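Local coordinates for protein potential RNA-dependent RNA polymerase (Human picobirnavirus, PDB 5I62) that probably copies RNA templates from ribonucleoside triphosphates as the viral RNA-directed RNA polymerase, serving both transcription and genome replication of a small double-stranded RNA virus, at residues A[101-106]-A[379-383]; A[414-419]-A[453-458]. One frame throughout, in Å; residues are numbered along the deposited sequence.

Contact 1. Residues A[101-106]-A[379-383]; sequences KDQVPF and RHGLD
The two loops meet along their backbones at Gln103 and His380, whose CA atoms lie 4.1 Å apart, and one main-chain bond ties them, from Val104 N to Arg379 O at 2.9 Å. The same carbonyl oxygen also receives a CA-H...O contact from Gln103 CA. His380 supplies the second bond: its ND1 donates to Val104 O at 2.8 Å, with the oxygen lying in the imidazole plane although the donor stands above the plane of the carbonyl. Val104 is thus gripped through both its N-H and its C=O. On one face the imidazole forms an offset face-to-face stack with Phe106, centroids 3.9 Å apart and planes 18° from parallel; over the centre of the opposite face lies CG of Arg379. With CG of His380 beside the backbone N (chi1 -56°), the ring reaches across to the 101-106 loop, where Pro105 O approaches its edge, 3.3 Å from CE1. Val104 CG2 packs against Arg379 CG at 3.6 Å, the two side chains crossing at about a right angle. Gly381 lets the chains come close, its CA 3.2 Å from Asp102 O, at backbone angles that favour glycine. Gln103 extends alongside its own segment, NE2 donating to Lys101 O at 2.9 Å and also bonding Ile99 O, while OE1 bonds Thr272 of helix 271-284. The loop that follows helix 370-378 probably belongs to the polymerase palm, since that helix comes after strands 355-357 and 360-363, whose turn carries the Gly-Asp-Asp of motif C. Phe106 and Arg379 CG limit the tilt of His380, and its nitrogen bonds limit rotation; with ND1 donating to Val104 O and NE2 facing the Glu341 carboxylate, both nitrogens probably carry hydrogens and the imidazole may be cationic.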
loop_
_atom_site.group_PDB
_atom_site.type_symbol
_atom_site.label_atom_id
_atom_site.label_comp_id
_atom_site.label_asym_id
_atom_site.label_seq_id
_atom_site.Cartn_x
_atom_site.Cartn_y
_atom_site.Cartn_z
ATOM N N LYS A 101 22.325 6.152 -4.812
ATOM C CA LYS A 101 22.345 7.537 -5.249
ATOM C C LYS A 101 22.958 8.421 -4.158
ATOM O O LYS A 101 23.021 8.039 -2.987
ATOM C CB LYS A 101 20.932 8.000 -5.600
ATOM C CG LYS A 101 20.398 7.276 -6.831
ATOM C CD LYS A 101 19.005 7.722 -7.282
ATOM C CE LYS A 101 18.608 6.903 -8.533
ATOM N NZ LYS A 101 17.307 7.271 -9.163
ATOM N N ASP A 102 23.452 9.598 -4.563
ATOM C CA ASP A 102 23.983 10.558 -3.595
ATOM C C ASP A 102 22.950 10.809 -2.502
ATOM O O ASP A 102 21.777 11.051 -2.793
ATOM C CB ASP A 102 24.336 11.877 -4.285
ATOM C CG ASP A 102 25.369 11.714 -5.397
ATOM O OD1 ASP A 102 26.209 10.787 -5.318
ATOM O OD2 ASP A 102 25.335 12.510 -6.359
ATOM N N GLN A 103 23.382 10.734 -1.245
ATOM C CA GLN A 103 22.444 10.829 -0.130
ATOM C C GLN A 103 23.110 11.527 1.047
ATOM O O GLN A 103 24.123 11.053 1.568
ATOM C CB GLN A 103 21.926 9.434 0.261
ATOM C CG GLN A 103 23.019 8.406 0.433
ATOM C CD GLN A 103 22.506 6.978 0.484
ATOM O OE1 GLN A 103 22.342 6.404 1.570
ATOM N NE2 GLN A 103 22.283 6.382 -0.696
ATOM N N VAL A 104 22.542 12.654 1.462
ATOM C CA VAL A 104 23.075 13.420 2.586
ATOM C C VAL A 104 22.349 13.049 3.875
ATOM O O VAL A 104 21.207 12.576 3.840
ATOM C CB VAL A 104 22.996 14.937 2.326
ATOM C CG1 VAL A 104 23.607 15.295 0.968
ATOM C CG2 VAL A 104 21.559 15.420 2.421
ATOM N N PRO A 105 22.980 13.240 5.030
ATOM C CA PRO A 105 22.329 12.906 6.306
ATOM C C PRO A 105 21.109 13.779 6.554
ATOM O O PRO A 105 20.967 14.866 5.991
ATOM C CB PRO A 105 23.421 13.183 7.353
ATOM C CG PRO A 105 24.728 13.050 6.589
ATOM C CD PRO A 105 24.418 13.547 5.185
ATOM N N PHE A 106 20.227 13.286 7.421
ATOM C CA PHE A 106 19.028 14.017 7.810
ATOM C C PHE A 106 19.365 15.051 8.878
ATOM O O PHE A 106 20.255 14.841 9.704
ATOM C CB PHE A 106 17.966 13.066 8.362
ATOM C CG PHE A 106 17.190 12.309 7.312
ATOM C CD1 PHE A 106 17.819 11.396 6.466
ATOM C CD2 PHE A 106 15.817 12.464 7.222
ATOM C CE1 PHE A 106 17.082 10.672 5.520
ATOM C CE2 PHE A 106 15.076 11.749 6.298
ATOM C CZ PHE A 106 15.709 10.845 5.442
ATOM N N ARG A 379 17.613 15.278 -1.785
ATOM C CA ARG A 379 19.016 15.239 -1.385
ATOM C C ARG A 379 19.354 14.002 -0.559
ATOM O O ARG A 379 20.531 13.671 -0.407
ATOM C CB ARG A 379 19.369 16.499 -0.597
ATOM C CG ARG A 379 18.589 16.614 0.683
ATOM C CD ARG A 379 18.894 17.919 1.397
ATOM N NE ARG A 379 17.812 18.345 2.279
ATOM C CZ ARG A 379 17.905 19.378 3.116
ATOM N NH1 ARG A 379 19.043 20.062 3.180
ATOM N NH2 ARG A 379 16.867 19.734 3.883
ATOM N N HIS A 380 18.359 13.318 -0.016
ATOM C CA HIS A 380 18.603 12.084 0.717
ATOM C C HIS A 380 18.631 10.861 -0.199
ATOM O O HIS A 380 18.527 9.733 0.289
ATOM C CB HIS A 380 17.548 11.924 1.805
ATOM C CG HIS A 380 17.493 13.090 2.736
ATOM N ND1 HIS A 380 18.548 13.435 3.548
ATOM C CD2 HIS A 380 16.537 14.031 2.939
ATOM C CE1 HIS A 380 18.234 14.517 4.240
ATOM N NE2 HIS A 380 17.018 14.898 3.890
ATOM N N GLY A 381 18.801 11.063 -1.500
ATOM C CA GLY A 381 18.831 9.954 -2.433
ATOM C C GLY A 381 17.471 9.497 -2.901
ATOM O O GLY A 381 17.348 8.367 -3.381
ATOM N N LEU A 382 16.447 10.338 -2.779
ATOM C CA LEU A 382 15.096 9.993 -3.188
ATOM C C LEU A 382 14.776 10.628 -4.535
ATOM O O LEU A 382 15.290 11.692 -4.880
ATOM C CB LEU A 382 14.083 10.426 -2.127
ATOM C CG LEU A 382 14.453 9.853 -0.760
ATOM C CD1 LEU A 382 13.634 10.520 0.343
ATOM C CD2 LEU A 382 14.247 8.300 -0.778
ATOM N N ASP A 383 13.921 9.963 -5.294
ATOM C CA ASP A 383 13.595 10.368 -6.651
ATOM C C ASP A 383 12.185 10.933 -6.686
ATOM O O ASP A 383 11.256 10.324 -6.150
ATOM C CB ASP A 383 13.723 9.188 -7.614
ATOM C CG ASP A 383 13.806 9.621 -9.064
ATOM O OD1 ASP A 383 14.397 10.688 -9.342
ATOM O OD2 ASP A 383 13.288 8.883 -9.930
#

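Contact 2. Residues A[414-419]-A[453-458]; sequences VGVYST and NVKYHP
Asn453 opens the 453-458 segment by laying its CB over one face of the Tyr417 ring, 3.6 Å from the centroid and 18° off the normal, a CH-pi contact; the amide follows the phenol in the same direction, its plane stacked at 27° to the ring. Tyr417 CG stands trans to its backbone N (chi1 -165°), which carries the ring alongside Asn453. Val454 adds CG1, 4.0 Å from Tyr417 CD2, and begins a type I turn closed by His457 N bonding back to Val454 O. Lys455, within that turn, forms a salt bridge with Glu238 of helix 237-250, while its CG lies over one face of Tyr456. The opposite face of that ring takes Val414, whose CB sits 3.7 Å from the centroid in a second CH-pi contact; Gly415 O approaches the ring edge. His457 completes a third: Thr419 CG2 stands over the imidazole, 3.5 Å from its centroid, while Tyr417 O lies in the ring plane, 3.3 Å from CD2. Both His457 NE2 and Thr419 OG1 bond Glu69 OE2 of helix 63-73, so one oxygen holds the two partners of this CH-pi contact together. Val416 CG1 meets His457 CD2 at 3.4 Å and also reaches Pro458 CD, a looser apolar touch. These elements, C-terminal to the palm, probably belong to the thumb. A single water donates to Gly415 O and to Asn453 O, the latter at 2.7 Å, and accepts from Tyr456 N and, in its longest bond at 3.3 Å, from Tyr417 N. It serves four backbone groups, so the water bridge and the carbon-to-ring contacts together join the weakly bonded edge strand 416-417 to the turn between helices 441-451 and 460-469.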
loop_
_atom_site.group_PDB
_atom_site.type_symbol
_atom_site.label_atom_id
_atom_site.label_comp_id
_atom_site.label_asym_id
_atom_site.label_seq_id
_atom_site.Cartn_x
_atom_site.Cartn_y
_atom_site.Cartn_z
ATOM N N VAL A 414 -14.476 15.974 3.067
ATOM C CA VAL A 414 -14.499 14.537 2.795
ATOM C C VAL A 414 -13.758 14.208 1.496
ATOM O O VAL A 414 -13.714 15.005 0.557
ATOM C CB VAL A 414 -15.946 14.014 2.739
ATOM C CG1 VAL A 414 -16.609 14.123 4.102
ATOM C CG2 VAL A 414 -16.751 14.790 1.703
ATOM N N GLY A 415 -13.191 13.002 1.440
ATOM C CA GLY A 415 -12.400 12.601 0.290
ATOM C C GLY A 415 -13.264 12.014 -0.818
ATOM O O GLY A 415 -14.072 11.117 -0.580
ATOM N N VAL A 416 -13.094 12.525 -2.028
ATOM C CA VAL A 416 -13.873 12.092 -3.174
ATOM C C VAL A 416 -13.010 11.151 -4.006
ATOM O O VAL A 416 -11.953 11.540 -4.510
ATOM C CB VAL A 416 -14.364 13.286 -4.010
ATOM C CG1 VAL A 416 -15.144 12.776 -5.236
ATOM C CG2 VAL A 416 -15.229 14.227 -3.153
ATOM N N TYR A 417 -13.468 9.919 -4.155
ATOM C CA TYR A 417 -12.802 8.952 -5.005
ATOM C C TYR A 417 -13.281 9.132 -6.443
ATOM O O TYR A 417 -14.423 9.520 -6.690
ATOM C CB TYR A 417 -13.092 7.547 -4.493
ATOM C CG TYR A 417 -12.214 6.447 -5.038
ATOM C CD1 TYR A 417 -11.022 6.109 -4.410
ATOM C CD2 TYR A 417 -12.606 5.717 -6.147
ATOM C CE1 TYR A 417 -10.221 5.072 -4.895
ATOM C CE2 TYR A 417 -11.828 4.686 -6.639
ATOM C CZ TYR A 417 -10.638 4.365 -6.011
ATOM O OH TYR A 417 -9.876 3.347 -6.512
ATOM N N SER A 418 -12.389 8.876 -7.394
ATOM C CA SER A 418 -12.738 9.032 -8.800
ATOM C C SER A 418 -13.748 7.972 -9.229
ATOM O O SER A 418 -13.474 6.774 -9.117
ATOM C CB SER A 418 -11.488 8.924 -9.665
ATOM O OG SER A 418 -11.839 8.804 -11.028
ATOM N N THR A 419 -14.900 8.405 -9.750
ATOM C CA THR A 419 -15.822 7.440 -10.346
ATOM C C THR A 419 -15.211 6.787 -11.579
ATOM O O THR A 419 -15.513 5.626 -11.888
ATOM C CB THR A 419 -17.151 8.100 -10.713
ATOM O OG1 THR A 419 -16.924 9.201 -11.615
ATOM C CG2 THR A 419 -17.866 8.591 -9.461
ATOM N N ASN A 453 -15.970 3.264 -2.239
ATOM C CA ASN A 453 -14.999 4.353 -2.248
ATOM C C ASN A 453 -15.609 5.690 -2.657
ATOM O O ASN A 453 -15.138 6.737 -2.203
ATOM C CB ASN A 453 -13.841 4.002 -3.172
ATOM C CG ASN A 453 -13.006 2.878 -2.638
ATOM O OD1 ASN A 453 -12.552 2.928 -1.497
ATOM N ND2 ASN A 453 -12.814 1.846 -3.443
ATOM N N VAL A 454 -16.646 5.692 -3.502
ATOM C CA VAL A 454 -17.177 6.953 -4.023
ATOM C C VAL A 454 -18.303 7.491 -3.143
ATOM O O VAL A 454 -19.103 8.321 -3.579
ATOM C CB VAL A 454 -17.636 6.809 -5.488
ATOM C CG1 VAL A 454 -16.528 6.178 -6.336
ATOM C CG2 VAL A 454 -18.923 5.968 -5.580
ATOM N N LYS A 455 -18.332 7.072 -1.879
ATOM C CA LYS A 455 -19.425 7.415 -0.966
ATOM C C LYS A 455 -19.563 8.913 -0.678
ATOM O O LYS A 455 -20.561 9.305 -0.066
ATOM C CB LYS A 455 -19.247 6.682 0.355
ATOM C CG LYS A 455 -18.046 7.210 1.138
ATOM C CD LYS A 455 -17.547 6.211 2.161
ATOM C CE LYS A 455 -18.008 6.578 3.552
ATOM N NZ LYS A 455 -17.625 5.541 4.543
ATOM N N TYR A 456 -18.601 9.754 -1.069
ATOM C CA TYR A 456 -18.753 11.198 -0.904
ATOM C C TYR A 456 -18.761 11.949 -2.221
ATOM O O TYR A 456 -18.722 13.185 -2.216
ATOM C CB TYR A 456 -17.660 11.765 -0.009
ATOM C CG TYR A 456 -17.715 11.255 1.397
ATOM C CD1 TYR A 456 -18.813 11.525 2.207
ATOM C CD2 TYR A 456 -16.667 10.527 1.927
ATOM C CE1 TYR A 456 -18.872 11.068 3.499
ATOM C CE2 TYR A 456 -16.710 10.075 3.222
ATOM C CZ TYR A 456 -17.811 10.349 4.003
ATOM O OH TYR A 456 -17.861 9.894 5.296
ATOM N N HIS A 457 -18.776 11.239 -3.340
ATOM C CA HIS A 457 -18.782 11.890 -4.635
ATOM C C HIS A 457 -20.100 12.631 -4.813
ATOM O O HIS A 457 -21.153 12.129 -4.408
ATOM C CB HIS A 457 -18.600 10.836 -5.728
ATOM C CG HIS A 457 -18.204 11.370 -7.070
ATOM N ND1 HIS A 457 -19.093 11.987 -7.921
ATOM C CD2 HIS A 457 -17.020 11.336 -7.726
ATOM C CE1 HIS A 457 -18.472 12.324 -9.036
ATOM N NE2 HIS A 457 -17.212 11.938 -8.944
ATOM N N PRO A 458 -20.084 13.817 -5.411
ATOM C CA PRO A 458 -21.347 14.545 -5.621
ATOM C C PRO A 458 -22.376 13.761 -6.425
ATOM O O PRO A 458 -23.579 13.968 -6.238
ATOM C CB PRO A 458 -20.903 15.819 -6.356
ATOM C CG PRO A 458 -19.571 15.483 -6.958
ATOM C CD PRO A 458 -18.922 14.536 -5.963
HETATM O O HOH W 1 -15.858 9.346 -1.989
#

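Overall arrangement
The pair illustrates how one chain can join separate segments by different chemistry. Contact 1 is partly buried, with exposed residues at its margin; its segments lie 273 residues apart, and it relies on direct hydrogen bonds and an aromatic stack. Contact 2 is buried, its segments only 34 residues apart; aliphatic carbons over rings dominate, and a water mediates its backbone polarity. The nearest atoms of contact 1 and contact 2 are about 22 Å apart, and the two share no secondary-structure element. Each contains a histidine whose NE2 is hydrogen-bonded to a glutamate on a helix outside the contact, but His380 also bonds across its interface whereas His457 meets its partners there through ring face and edge.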